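Local coordinates for fructooligosaccharide ABC transporter substrate-binding protein FusA (Streptococcus pneumoniae, PDB 5G5Z), which binds short- and long-chain fructooligosaccharides such as kestose, nystose and inulin, but not sucrose, for import by the FusABC-MsmK transporter, at residues A328-L333 with G381-I386; D346-I351 with R375-V380. All coordinates share one frame; numbering follows the deposited sequence.

How the contacts relate
From the N terminus, the chain first reaches 328-333, at the break between helices 319-329 and 332-340. After helix 332-340 comes the loop 346-351, then strands 352-355 and 360-363. Helix 371-378 follows, and its end, 375-380, packs back on 346-351, closing the shorter loop of contact 2. The next residues, 381-386, run into strand 384-386 and return to 328-333, so contact 1 closes the longer loop and encloses contact 2. The two centres lie about 17 Å apart. Contact 1 ties the helix junction to an outermost strand of a three-stranded sheet; contact 2 ties a surface loop to a helix end bearing two substrate-binding residues.

Contact 1: residues A328-L333 with G381-I386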
# COMPACT_ATOMS: atom_id res chain seq x y z
N ALA B 328 27.97 12.19 20.11
CA ALA B 328 27.34 12.88 21.24
C ALA B 328 26.02 12.24 21.60
O ALA B 328 25.64 12.21 22.78
CB ALA B 328 27.15 14.36 20.91
N GLN B 329 25.30 11.72 20.61
CA GLN B 329 24.03 11.05 20.88
C GLN B 329 24.23 9.76 21.65
O GLN B 329 23.28 9.27 22.30
CB GLN B 329 23.31 10.79 19.55
CG GLN B 329 23.43 11.92 18.55
CD GLN B 329 23.00 13.25 19.15
OE1 GLN B 329 21.91 13.36 19.70
NE2 GLN B 329 23.87 14.24 19.07
N TYR B 330 25.42 9.18 21.62
CA TYR B 330 25.66 7.94 22.34
C TYR B 330 26.16 8.18 23.76
O TYR B 330 26.37 7.21 24.50
CB TYR B 330 26.64 7.06 21.56
CG TYR B 330 25.96 6.33 20.42
CD1 TYR B 330 25.04 5.30 20.68
CD2 TYR B 330 26.21 6.66 19.10
CE1 TYR B 330 24.41 4.64 19.65
CE2 TYR B 330 25.57 5.99 18.06
CZ TYR B 330 24.67 4.99 18.34
OH TYR B 330 24.04 4.34 17.32
N ALA B 331 26.32 9.44 24.17
CA ALA B 331 26.60 9.72 25.56
C ALA B 331 25.43 9.26 26.41
O ALA B 331 24.27 9.48 26.03
CB ALA B 331 26.86 11.21 25.77
N PRO B 332 25.68 8.59 27.53
CA PRO B 332 24.57 7.96 28.28
C PRO B 332 23.41 8.88 28.63
O PRO B 332 22.26 8.53 28.34
CB PRO B 332 25.28 7.40 29.51
CG PRO B 332 26.67 7.08 29.02
CD PRO B 332 27.01 8.17 28.05
N LEU B 333 23.67 10.04 29.23
CA LEU B 333 22.57 10.96 29.56
C LEU B 333 21.86 11.44 28.30
O LEU B 333 20.64 11.60 28.29
CB LEU B 333 23.10 12.16 30.36
CG LEU B 333 23.45 11.95 31.82
CD1 LEU B 333 24.13 13.19 32.39
CD2 LEU B 333 22.20 11.60 32.63
N GLY B 381 14.58 10.64 19.17
CA GLY B 381 14.80 9.45 18.36
C GLY B 381 16.26 9.37 17.92
O GLY B 381 17.17 9.85 18.61
N GLY B 382 16.49 8.79 16.75
CA GLY B 382 17.83 8.72 16.20
C GLY B 382 18.65 7.62 16.86
O GLY B 382 18.13 6.81 17.63
N PRO B 383 19.95 7.57 16.57
CA PRO B 383 20.77 6.48 17.12
C PRO B 383 21.14 6.78 18.55
O PRO B 383 21.44 7.92 18.92
CB PRO B 383 22.00 6.49 16.21
CG PRO B 383 22.17 7.93 15.90
CD PRO B 383 20.78 8.53 15.82
N LEU B 384 21.13 5.73 19.37
CA LEU B 384 21.34 5.89 20.79
C LEU B 384 21.48 4.51 21.40
O LEU B 384 21.05 3.51 20.80
CB LEU B 384 20.19 6.67 21.43
CG LEU B 384 18.81 6.01 21.40
CD1 LEU B 384 18.60 5.14 22.63
CD2 LEU B 384 17.66 7.06 21.31
N ALA B 385 22.06 4.45 22.59
CA ALA B 385 22.14 3.18 23.29
C ALA B 385 21.79 3.39 24.75
O ALA B 385 22.36 4.27 25.40
CB ALA B 385 23.53 2.53 23.18
N ILE B 386 20.88 2.57 25.26
CA ILE B 386 20.61 2.49 26.69
C ILE B 386 20.92 1.06 27.13
O ILE B 386 20.24 0.11 26.72
CB ILE B 386 19.18 2.90 27.03
CG1 ILE B 386 18.96 4.37 26.62
CG2 ILE B 386 18.91 2.72 28.50
CD1 ILE B 386 17.54 4.83 26.68
O HOH W 1 24.72 5.46 25.52
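Y330 lays its ring against the side chain and carbonyl of P383 and the backbone of L384, and more of its surface is buried here than of any other residue. The carbonyl oxygen of P383 sits over one ring face, while the phenol and the proline ring cross at about a right angle, Y330 CZ lying 3.7 Å from P383 CB. Further along, Y330 CE1 comes within 3.4 Å of L384 C, and Y330 CD1 meets A385 CB at 4.0 Å. With chi1 at -79°, CG lies beside the backbone N and anti to the carbonyl carbon, and the ring reaches past P383 to let OH hydrogen-bond P120 O.

In the fold, this is the junction where helix 319-329 gives way to helix 332-340, with A331 as N-cap, docked on strand 384-386. That strand lies at one edge of a three-stranded sheet and runs parallel to 121-123; helix 93-101 packs against Y330 as well. No direct hydrogen bond spans the two segments. A water instead donates to both Y330 O and A385 O, at 2.6 Å each, and S335 OG hydrogen-bonds both Q329 O and A385 N. Q329 contributes CB, 3.5 Å from P383 O, but its chain bends at chi2 (-54°), which takes the amide back to N338 and the W325 carbonyl.

Contact 2: residues D346-I351 with R375-V380; sequences DKQQNI and RQKTEV. With GLC (alpha-D-glucopyranose), chain F; FRU (beta-D-fructofuranose), chain C; FRU (beta-D-fructofuranose), chain D.
Q348 and T378 approach from opposite directions, with the glutamine amide meeting the threonine methyl: Q348 OE1 is 3.5 Å from T378 CG2. The Q348 chain places its amide there by staying extended, with CG anti to the backbone N (chi1 -164°). Its NE2 also lies near the aliphatic part of K377, whose chain it crosses obliquely. The hydroxyl of T378 is turned the other way, donating to L374 O within the helix and accepting from a water 2.9 Å from OG1. The same water accepts from I351 N, so it joins loop to helix where no direct hydrogen bond does. I351 approaches the same hydroxyl more loosely, its CG1 4.3 Å from T378 OG1.

The side chains of R375 and E379, meanwhile, leave this interface for the glycan pocket. The fully extended R375 sends its guanidinium among the three sugar units: C3 of the glucose stands 3.4 Å over the centre of one face, while O1 of the chain C fructose lies at the edge, in plane. R375 NH1 donates to O1 and, at 2.7 Å, to O3 of the chain C fructose, and more weakly to O3 of the chain D fructose. E379 grips the glucose with both carboxylate oxygens, OE1 taking O3 and OE2 taking O4, and OE1 also forms a salt bridge with R375 NE whose hydrogen bond is weak; together with N339 O it probably helps to fix the guanidinium.

Around the contact, helix 332-340 brings W340, another substrate-binding residue, against R375. On the loop side, I351 packs on L366 and L374 and pairs through its backbone with L364, joining helix 371-378 to the residues that border strands 352-355 and 360-363.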
# COMPACT_ATOMS: atom_id res chain seq x y z
N ASP B 346 10.32 24.52 31.86
CA ASP B 346 9.58 25.21 32.91
C ASP B 346 8.12 25.40 32.58
O ASP B 346 7.32 25.70 33.47
CB ASP B 346 10.19 26.59 33.22
CG ASP B 346 11.62 26.52 33.70
OD1 ASP B 346 11.97 25.58 34.46
OD2 ASP B 346 12.40 27.41 33.31
N LYS B 347 7.74 25.27 31.31
CA LYS B 347 6.35 25.43 30.92
C LYS B 347 5.67 24.12 30.57
O LYS B 347 4.52 23.91 30.96
CB LYS B 347 6.24 26.41 29.75
CG LYS B 347 6.36 27.88 30.14
CD LYS B 347 7.81 28.35 30.22
CE LYS B 347 7.93 29.65 30.99
NZ LYS B 347 9.35 30.03 31.21
N GLN B 348 6.34 23.23 29.84
CA GLN B 348 5.77 21.96 29.44
C GLN B 348 6.06 20.87 30.48
O GLN B 348 7.01 20.96 31.26
CB GLN B 348 6.32 21.55 28.08
CG GLN B 348 5.55 20.45 27.37
CD GLN B 348 6.22 20.04 26.09
OE1 GLN B 348 7.41 20.29 25.90
NE2 GLN B 348 5.47 19.41 25.19
N GLN B 349 5.21 19.84 30.48
CA GLN B 349 5.47 18.67 31.31
C GLN B 349 6.82 18.05 30.95
O GLN B 349 7.31 18.20 29.83
CB GLN B 349 4.35 17.64 31.13
CG GLN B 349 3.87 16.96 32.39
CD GLN B 349 2.74 15.98 32.12
OE1 GLN B 349 1.74 16.31 31.48
NE2 GLN B 349 2.90 14.75 32.60
N ASN B 350 7.43 17.38 31.91
CA ASN B 350 8.74 16.76 31.72
C ASN B 350 8.68 15.29 32.06
O ASN B 350 8.10 14.89 33.07
CB ASN B 350 9.80 17.42 32.59
CG ASN B 350 10.14 18.81 32.13
OD1 ASN B 350 10.95 18.98 31.22
ND2 ASN B 350 9.52 19.81 32.75
N ILE B 351 9.31 14.48 31.21
CA ILE B 351 9.43 13.06 31.50
C ILE B 351 10.38 12.83 32.68
O ILE B 351 10.16 11.94 33.51
CB ILE B 351 9.91 12.30 30.25
CG1 ILE B 351 8.81 12.28 29.19
CG2 ILE B 351 10.39 10.93 30.65
CD1 ILE B 351 7.60 11.46 29.59
N ARG B 375 6.05 11.59 25.41
CA ARG B 375 7.29 11.11 24.82
C ARG B 375 7.42 11.61 23.39
O ARG B 375 8.45 12.18 23.01
CB ARG B 375 7.35 9.59 24.88
CG ARG B 375 8.57 9.04 24.18
CD ARG B 375 8.58 7.52 24.23
NE ARG B 375 9.83 7.00 23.70
CZ ARG B 375 10.14 5.72 23.63
NH1 ARG B 375 9.28 4.80 24.05
NH2 ARG B 375 11.31 5.36 23.13
N GLN B 376 6.39 11.42 22.58
CA GLN B 376 6.57 11.71 21.17
C GLN B 376 6.60 13.21 20.90
O GLN B 376 7.08 13.63 19.85
CB GLN B 376 5.50 10.98 20.35
CG GLN B 376 4.07 11.37 20.60
CD GLN B 376 3.10 10.39 19.94
OE1 GLN B 376 2.85 10.46 18.73
NE2 GLN B 376 2.56 9.47 20.73
N LYS B 377 6.18 14.02 21.87
CA LYS B 377 6.34 15.46 21.78
C LYS B 377 7.76 15.91 22.10
O LYS B 377 8.21 16.95 21.57
CB LYS B 377 5.36 16.15 22.74
CG LYS B 377 3.90 16.09 22.32
CD LYS B 377 3.03 16.69 23.42
CE LYS B 377 1.60 16.92 22.94
NZ LYS B 377 0.66 17.23 24.06
N THR B 378 8.48 15.18 22.96
CA THR B 378 9.74 15.69 23.51
C THR B 378 10.95 14.80 23.23
O THR B 378 12.08 15.28 23.39
CB THR B 378 9.60 15.93 25.03
OG1 THR B 378 9.26 14.71 25.70
CG2 THR B 378 8.52 16.98 25.33
N GLU B 379 10.77 13.55 22.81
CA GLU B 379 11.90 12.73 22.39
C GLU B 379 12.47 13.25 21.07
O GLU B 379 11.88 14.10 20.40
CB GLU B 379 11.48 11.26 22.20
CG GLU B 379 10.78 11.07 20.84
CD GLU B 379 9.98 9.78 20.71
OE1 GLU B 379 10.44 8.73 21.22
OE2 GLU B 379 8.89 9.81 20.10
N VAL B 380 13.62 12.69 20.70
CA VAL B 380 14.37 13.05 19.50
C VAL B 380 14.54 11.84 18.58
O VAL B 380 14.62 11.97 17.35
CB VAL B 380 15.73 13.66 19.91
CG1 VAL B 380 16.79 13.42 18.88
CG2 VAL B 380 15.57 15.16 20.15
C1 GLC F . 6.99 3.70 20.89
C2 GLC F . 8.18 4.39 20.25
C3 GLC F . 8.31 5.80 20.71
C4 GLC F . 7.10 6.56 20.37
C5 GLC F . 5.90 5.90 21.00
C6 GLC F . 4.67 6.69 20.64
O2 GLC F . 9.38 3.65 20.58
O3 GLC F . 9.50 6.46 20.15
O4 GLC F . 7.21 7.89 20.95
O5 GLC F . 5.79 4.52 20.52
O6 GLC F . 4.29 6.41 19.34
C1 FRU C . 7.81 1.58 23.02
C2 FRU C . 6.50 2.38 23.03
C3 FRU C . 6.00 3.24 24.24
C4 FRU C . 4.60 3.58 23.79
C5 FRU C . 4.26 2.59 22.98
C6 FRU C . 3.17 3.03 22.07
O1 FRU C . 8.70 2.05 24.02
O2 FRU C . 7.16 3.55 22.31
O3 FRU C . 6.69 4.37 24.51
O4 FRU C . 3.61 3.68 24.92
O5 FRU C . 5.59 2.23 22.16
O6 FRU C . 3.27 2.31 20.85
C1 FRU D . 9.89 -0.10 24.06
C2 FRU D . 9.37 1.04 24.87
C3 FRU D . 10.25 1.60 25.68
C4 FRU D . 9.38 2.10 26.89
C5 FRU D . 8.46 0.87 27.09
C6 FRU D . 7.11 1.20 27.74
O1 FRU D . 11.02 0.28 23.27
O3 FRU D . 10.97 2.71 25.09
O4 FRU D . 10.10 2.27 28.02
O5 FRU D . 8.26 0.38 25.89
O6 FRU D . 6.34 0.05 27.55
O HOH W 2 9.92 15.45 28.39